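Long-range contacts in okadaic acid binding protein 2-alpha (Halichondria okadai, PDB 4WRI), which binds the cytotoxin okadaic acid in a largely helical fold and is implicated in the accumulation of this toxin by the sponge: residues R15-V20 against R187-D192; N70-L74 against N92-L96. All blocks are in the same frame, centred on the assembly; numbering follows the deposited sequence.

Contact 1 (R15-V20 against R187-D192). With OKA (okadaic acid), chain B.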
loop_
_atom_site.group_PDB
_atom_site.type_symbol
_atom_site.label_atom_id
_atom_site.label_comp_id
_atom_site.label_asym_id
_atom_site.label_seq_id
_atom_site.Cartn_x
_atom_site.Cartn_y
_atom_site.Cartn_z
ATOM N N ARG A 15 12.788 -1.380 5.744
ATOM C CA ARG A 15 11.888 -2.168 6.548
ATOM C C ARG A 15 10.445 -1.857 6.190
ATOM O O ARG A 15 9.619 -2.767 6.109
ATOM C CB ARG A 15 12.113 -1.864 8.026
ATOM C CG ARG A 15 11.338 -2.763 8.960
ATOM C CD ARG A 15 11.642 -2.416 10.406
ATOM N NE ARG A 15 10.881 -3.248 11.314
ATOM C CZ ARG A 15 10.658 -2.947 12.592
ATOM N NH1 ARG A 15 11.159 -1.833 13.100
ATOM N NH2 ARG A 15 9.934 -3.752 13.353
ATOM N N LYS A 16 10.134 -0.582 5.998
ATOM C CA LYS A 16 8.789 -0.242 5.549
ATOM C C LYS A 16 8.490 -0.907 4.186
ATOM O O LYS A 16 7.375 -1.443 3.987
ATOM C CB LYS A 16 8.589 1.273 5.493
ATOM C CG LYS A 16 8.519 1.942 6.861
ATOM C CD LYS A 16 8.171 3.425 6.756
ATOM C CE LYS A 16 9.233 4.257 6.032
ATOM N NZ LYS A 16 8.824 5.703 5.958
ATOM N N MET A 17 9.445 -0.914 3.258
ATOM C CA MET A 17 9.173 -1.517 1.955
ATOM C C MET A 17 9.049 -3.035 2.038
ATOM O O MET A 17 8.239 -3.633 1.315
ATOM C CB MET A 17 10.191 -1.084 0.905
ATOM C CG MET A 17 10.136 0.392 0.609
ATOM S SD MET A 17 8.513 1.038 0.077
ATOM C CE MET A 17 7.859 1.788 1.578
ATOM N N ARG A 18 9.808 -3.678 2.920
ATOM C CA ARG A 18 9.603 -5.102 3.169
ATOM C C ARG A 18 8.200 -5.337 3.713
ATOM O O ARG A 18 7.594 -6.384 3.470
ATOM C CB ARG A 18 10.646 -5.660 4.145
ATOM C CG ARG A 18 12.062 -5.678 3.569
ATOM C CD ARG A 18 12.982 -6.532 4.448
ATOM N NE ARG A 18 13.274 -5.915 5.743
ATOM C CZ ARG A 18 14.194 -4.965 5.948
ATOM N NH1 ARG A 18 14.911 -4.468 4.945
ATOM N NH2 ARG A 18 14.370 -4.513 7.187
ATOM N N THR A 19 7.669 -4.364 4.449
ATOM C CA THR A 19 6.322 -4.485 5.013
ATOM C C THR A 19 5.265 -4.411 3.897
ATOM O O THR A 19 4.238 -5.061 3.967
ATOM C CB THR A 19 6.102 -3.409 6.096
ATOM O OG1 THR A 19 7.076 -3.606 7.143
ATOM C CG2 THR A 19 4.702 -3.474 6.697
ATOM N N VAL A 20 5.529 -3.617 2.870
ATOM C CA VAL A 20 4.672 -3.600 1.689
ATOM C C VAL A 20 4.709 -4.942 0.965
ATOM O O VAL A 20 3.676 -5.462 0.547
ATOM C CB VAL A 20 5.136 -2.517 0.709
ATOM C CG1 VAL A 20 4.319 -2.567 -0.581
ATOM C CG2 VAL A 20 5.045 -1.127 1.345
ATOM N N ARG A 187 0.202 0.735 7.003
ATOM C CA ARG A 187 0.012 -0.610 6.461
ATOM C C ARG A 187 0.042 -1.685 7.542
ATOM O O ARG A 187 0.180 -2.881 7.256
ATOM C CB ARG A 187 1.032 -0.906 5.355
ATOM C CG ARG A 187 0.986 0.136 4.247
ATOM C CD ARG A 187 1.794 -0.255 3.043
ATOM N NE ARG A 187 1.196 -1.300 2.211
ATOM C CZ ARG A 187 0.365 -1.051 1.206
ATOM N NH1 ARG A 187 -0.034 0.192 0.968
ATOM N NH2 ARG A 187 -0.050 -2.073 0.461
ATOM N N GLY A 188 -0.110 -1.260 8.800
ATOM C CA GLY A 188 -0.079 -2.190 9.926
ATOM C C GLY A 188 1.322 -2.401 10.518
ATOM O O GLY A 188 2.305 -1.778 10.102
ATOM N N ALA A 189 1.414 -3.317 11.466
ATOM C CA ALA A 189 2.693 -3.587 12.126
ATOM C C ALA A 189 3.802 -3.880 11.107
ATOM O O ALA A 189 3.603 -4.587 10.129
ATOM C CB ALA A 189 2.533 -4.753 13.082
ATOM N N LEU A 190 4.995 -3.347 11.353
ATOM C CA LEU A 190 6.120 -3.561 10.457
ATOM C C LEU A 190 6.665 -4.974 10.587
ATOM O O LEU A 190 6.673 -5.549 11.673
ATOM C CB LEU A 190 7.232 -2.577 10.777
ATOM C CG LEU A 190 6.810 -1.114 10.678
ATOM C CD1 LEU A 190 7.981 -0.194 11.033
ATOM C CD2 LEU A 190 6.268 -0.752 9.281
ATOM N N VAL A 191 7.139 -5.536 9.478
ATOM C CA VAL A 191 7.865 -6.802 9.540
ATOM C C VAL A 191 9.318 -6.529 9.919
ATOM O O VAL A 191 9.738 -5.378 9.973
ATOM C CB VAL A 191 7.791 -7.578 8.197
ATOM C CG1 VAL A 191 6.324 -7.792 7.790
ATOM C CG2 VAL A 191 8.550 -6.859 7.112
ATOM N N ASP A 192 10.088 -7.582 10.163
ATOM C CA ASP A 192 11.493 -7.390 10.501
ATOM C C ASP A 192 12.275 -6.766 9.352
ATOM O O ASP A 192 12.026 -7.040 8.171
ATOM C CB ASP A 192 12.137 -8.718 10.895
ATOM C CG ASP A 192 11.586 -9.262 12.182
ATOM O OD1 ASP A 192 10.929 -8.491 12.925
ATOM O OD2 ASP A 192 11.819 -10.457 12.462
ATOM O OXT ASP A 192 13.195 -5.971 9.584
HETATM C C1 OKA B . -4.787 -3.833 -1.827
HETATM C C2 OKA B . -6.289 -3.588 -2.110
HETATM C C3 OKA B . -6.494 -2.161 -2.617
HETATM C C4 OKA B . -5.698 -1.838 -3.900
HETATM C C5 OKA B . -5.888 -0.370 -4.254
HETATM C C6 OKA B . -5.292 -0.064 -5.629
HETATM C C7 OKA B . -5.843 -1.055 -6.683
HETATM C C8 OKA B . -5.585 -2.472 -6.202
HETATM C C9 OKA B . -6.249 -3.459 -7.119
HETATM C C10 OKA B . -5.584 -4.551 -7.538
HETATM C C11 OKA B . -4.155 -4.824 -7.189
HETATM C C12 OKA B . -3.767 -3.940 -5.971
HETATM C C13 OKA B . -2.238 -3.883 -5.819
HETATM C C14 OKA B . -1.893 -3.040 -4.567
HETATM C C15 OKA B . -1.239 -1.888 -4.721
HETATM C C16 OKA B . -0.961 -1.087 -3.479
HETATM C C17 OKA B . 0.508 -0.632 -3.275
HETATM C C18 OKA B . 0.391 0.806 -2.737
HETATM C C19 OKA B . -1.147 1.084 -2.771
HETATM C C20 OKA B . -1.471 2.489 -3.063
HETATM C C21 OKA B . -3.014 2.658 -3.026
HETATM C C22 OKA B . -3.485 2.199 -1.648
HETATM C C23 OKA B . -3.042 0.744 -1.423
HETATM C C24 OKA B . -3.475 0.292 0.011
HETATM C C25 OKA B . -4.964 0.548 0.067
HETATM C C26 OKA B . -5.434 1.899 -0.338
HETATM C C27 OKA B . -5.128 2.957 0.745
HETATM C C28 OKA B . -5.986 2.651 1.982
HETATM C C29 OKA B . -5.935 3.723 3.083
HETATM C C30 OKA B . -6.759 3.158 4.278
HETATM C C31 OKA B . -8.243 2.994 4.049
HETATM C C32 OKA B . -8.977 2.605 5.333
HETATM C C33 OKA B . -8.550 3.405 6.559
HETATM C C34 OKA B . -7.022 3.571 6.563
HETATM C C35 OKA B . -6.677 4.658 7.641
HETATM C C36 OKA B . -5.168 4.626 7.852
HETATM C C37 OKA B . -4.767 3.231 8.237
HETATM C C38 OKA B . -5.157 2.209 7.201
HETATM C C39 OKA B . -8.880 4.239 3.432
HETATM C C40 OKA B . -4.482 3.911 3.541
HETATM C C41 OKA B . -5.832 -0.349 0.448
HETATM C C42 OKA B . -1.668 -5.270 -5.590
HETATM C C43 OKA B . -6.355 -5.487 -8.431
HETATM C C44 OKA B . -7.097 -3.827 -0.842
HETATM O O1 OKA B . -4.257 -3.016 -1.074
HETATM O O2 OKA B . -4.221 -4.791 -2.360
HETATM O O3 OKA B . -6.735 -4.503 -3.102
HETATM O O4 OKA B . -6.206 -2.677 -4.947
HETATM O O5 OKA B . -5.201 -0.782 -7.956
HETATM O O6 OKA B . -4.170 -2.655 -6.142
HETATM O O7 OKA B . -1.636 0.120 -3.668
HETATM O O8 OKA B . -1.625 0.687 -1.458
HETATM O O9 OKA B . -4.910 2.311 -1.610
HETATM O O10 OKA B . -3.111 -1.019 0.216
HETATM O O11 OKA B . -5.488 4.225 0.219
HETATM O O12 OKA B . -6.515 4.070 5.389
HETATM O O13 OKA B . -6.605 2.287 6.951
HETATM O O HOH W 1 9.020 -6.480 13.092
HETATM O O HOH W 2 1.684 -4.026 3.345
HETATM O O HOH W 3 1.027 -4.738 0.769
#
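Arg187 opens the C-terminal segment with its side chain split between protein and toxin. Its NH1 donates to O8 of okadaic acid (2.9 Å), Val20 lies over one face of the guanidinium, and two waters tie Arg187 NE to the carbonyl of Thr19 and Arg187 NH2 to that of Val20. Gly188 follows with backbone angles (phi 90°) at which a CB would be jammed against the preceding carbonyl, and Ala189 turns its methyl away from the helix. Leu190 points back toward it, its CB over one face of the Arg15 guanidinium. At Val191 the backbone docks on side chains: its N donates to Thr19 OG1 (3.0 Å), a hydroxyl that itself donates to Arg15 O, while its O accepts from Arg15 NE (2.8 Å). Asp192 is gripped through its C-terminal carboxylate, with Arg18 NE hydrogen-bonded to Asp192 O and Arg18 NH2 in a salt bridge to Asp192 OXT, both at 3.0 Å. Arg15 NE makes a long salt bridge to Asp192 OXT (4.0 Å), of charges alone, and a water joins Arg15 NH2 to Asp192 OD1 and Leu190 O. This salt-bridge network docks the C-terminal tail, which carries the pocket arginine, on helix 11-27. Elsewhere on that helix, Met17 packs on helices 86-96 and 169-174, and Lys16 NZ is hydrogen-bonded to the carbonyls of Phe172, in the latter, and Asp175, just beyond it.

Contact 2 (N70-L74 against N92-L96)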
loop_
_atom_site.group_PDB
_atom_site.type_symbol
_atom_site.label_atom_id
_atom_site.label_comp_id
_atom_site.label_asym_id
_atom_site.label_seq_id
_atom_site.Cartn_x
_atom_site.Cartn_y
_atom_site.Cartn_z
ATOM N N ASN A 70 3.972 -1.121 -13.710
ATOM C CA ASN A 70 4.333 0.252 -13.360
ATOM C C ASN A 70 4.862 0.478 -11.949
ATOM O O ASN A 70 5.786 1.266 -11.745
ATOM C CB ASN A 70 3.149 1.199 -13.615
ATOM C CG ASN A 70 2.816 1.332 -15.083
ATOM O OD1 ASN A 70 3.692 1.281 -15.942
ATOM N ND2 ASN A 70 1.539 1.529 -15.378
ATOM N N HIS A 71 4.271 -0.190 -10.967
ATOM C CA HIS A 71 4.696 -0.004 -9.579
ATOM C C HIS A 71 5.852 -0.925 -9.242
ATOM O O HIS A 71 6.889 -0.481 -8.723
ATOM C CB HIS A 71 3.538 -0.257 -8.602
ATOM C CG HIS A 71 3.916 -0.129 -7.153
ATOM N ND1 HIS A 71 3.731 1.029 -6.426
ATOM C CD2 HIS A 71 4.473 -1.024 -6.294
ATOM C CE1 HIS A 71 4.157 0.843 -5.185
ATOM N NE2 HIS A 71 4.625 -0.393 -5.084
ATOM N N CYS A 72 5.677 -2.208 -9.523
ATOM C CA CYS A 72 6.696 -3.180 -9.146
ATOM C C CYS A 72 7.928 -3.189 -10.029
ATOM O O CYS A 72 9.015 -3.491 -9.545
ATOM C CB CYS A 72 6.106 -4.579 -9.123
ATOM S SG CYS A 72 4.894 -4.818 -7.838
ATOM N N ASN A 73 7.756 -2.882 -11.305
ATOM C CA ASN A 73 8.818 -3.077 -12.289
ATOM C C ASN A 73 9.144 -1.828 -13.081
ATOM O O ASN A 73 9.684 -1.930 -14.188
ATOM C CB ASN A 73 8.462 -4.220 -13.227
ATOM C CG ASN A 73 8.554 -5.561 -12.540
ATOM O OD1 ASN A 73 7.544 -6.235 -12.307
ATOM N ND2 ASN A 73 9.764 -5.944 -12.168
ATOM N N LEU A 74 8.829 -0.660 -12.522
ATOM C CA LEU A 74 9.318 0.631 -13.010
ATOM C C LEU A 74 8.869 0.957 -14.422
ATOM O O LEU A 74 9.547 1.715 -15.130
ATOM C CB LEU A 74 10.851 0.711 -12.903
ATOM C CG LEU A 74 11.390 0.497 -11.482
ATOM C CD1 LEU A 74 12.928 0.512 -11.406
ATOM C CD2 LEU A 74 10.772 1.541 -10.549
ATOM N N ASN A 92 13.601 -1.213 -6.294
ATOM C CA ASN A 92 12.746 -0.631 -7.330
ATOM C C ASN A 92 11.863 0.469 -6.742
ATOM O O ASN A 92 11.636 1.510 -7.381
ATOM C CB ASN A 92 11.852 -1.693 -7.982
ATOM C CG ASN A 92 12.630 -2.646 -8.867
ATOM O OD1 ASN A 92 13.845 -2.501 -9.016
ATOM N ND2 ASN A 92 11.961 -3.606 -9.461
ATOM N N ALA A 93 11.367 0.243 -5.527
ATOM C CA ALA A 93 10.558 1.254 -4.843
ATOM C C ALA A 93 11.393 2.492 -4.563
ATOM O O ALA A 93 10.885 3.609 -4.584
ATOM C CB ALA A 93 9.993 0.689 -3.555
ATOM N N TRP A 94 12.682 2.298 -4.314
ATOM C CA TRP A 94 13.559 3.446 -4.083
ATOM C C TRP A 94 13.612 4.344 -5.321
ATOM O O TRP A 94 13.507 5.571 -5.212
ATOM C CB TRP A 94 14.942 2.961 -3.667
ATOM C CG TRP A 94 15.934 4.042 -3.328
ATOM C CD1 TRP A 94 17.136 4.260 -3.936
ATOM C CD2 TRP A 94 15.811 5.047 -2.308
ATOM N NE1 TRP A 94 17.770 5.324 -3.348
ATOM C CE2 TRP A 94 16.984 5.831 -2.350
ATOM C CE3 TRP A 94 14.831 5.355 -1.358
ATOM C CZ2 TRP A 94 17.208 6.907 -1.478
ATOM C CZ3 TRP A 94 15.050 6.441 -0.489
ATOM C CH2 TRP A 94 16.234 7.192 -0.555
ATOM N N LEU A 95 13.768 3.738 -6.496
ATOM C CA LEU A 95 13.727 4.508 -7.733
ATOM C C LEU A 95 12.345 5.117 -7.940
ATOM O O LEU A 95 12.220 6.274 -8.345
ATOM C CB LEU A 95 14.106 3.641 -8.937
ATOM C CG LEU A 95 15.602 3.605 -9.294
ATOM C CD1 LEU A 95 16.460 3.151 -8.127
ATOM C CD2 LEU A 95 15.847 2.729 -10.524
ATOM N N LEU A 96 11.302 4.350 -7.625
ATOM C CA LEU A 96 9.933 4.782 -7.898
ATOM C C LEU A 96 9.556 6.051 -7.126
ATOM O O LEU A 96 8.902 6.951 -7.678
ATOM C CB LEU A 96 8.948 3.664 -7.563
ATOM C CG LEU A 96 7.472 3.909 -7.858
ATOM C CD1 LEU A 96 7.235 3.987 -9.352
ATOM C CD2 LEU A 96 6.635 2.804 -7.231
#
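A small, mainly apolar contact fastened by one hydrogen bond joins the C-terminal part of helix 61-72, and the residues after it, to the C-terminal part of helix 86-96. The bond runs from Asn92 ND2 to Cys72 O (2.9 Å, 161° at the hydrogen), so that a side-chain amide takes up a carbonyl in a weakly bonded part of the helix that includes a wider pi-type turn. Asn92 OD1 is engaged by Gln88, one turn earlier on its own helix. The end of the Leu74 side chain reaches across the gap: Leu74 CD1 meets Leu95 CD2 at 3.8 Å, while Leu74 CD2 rests 4.1 Å from Leu96 CB and 3.3 Å from Asn92 O. Leu96 fills the other end of the interface. Its CD2 sits over a face of the His71 imidazole in a CH-pi contact, 3.9 Å from the ring centroid, and its CD1 reaches to 3.9 Å from Asn70 O. His71 NE2 is also hydrogen-bonded to Tyr89 OH, and its ring stacks with that of His67; the nearest atoms of the His71 side chain and okadaic acid are about 4 Å apart, placing this packing at the margin of the toxin site. Beyond the pair, Trp24 of helix 11-27 touches His71 and Cys72, and Leu84 of strand 84-85 touches Cys72 and Asn92.

In the fold
Helix 11-27, near the N terminus, supplies the first half of contact 1, whose partner arrives only at the end of the chain, 167 residues later. Contact 2 lies wholly within that long loop and closes a much shorter one of 17 residues, which includes strand 84-85 and the start of helix 86-96. The centres are about 17 Å apart, yet helix 11-27, which holds the C-terminal segment, packs on helix 86-96 (Met17 SD to Ala93 CB, 3.9 Å), which in turn meets helix 61-72. Helices flanking short antiparallel strand pairs are consistent with an EF-hand-like fold. Contact 1 bonds okadaic acid through Arg187, whereas in contact 2 His71 only lies near it.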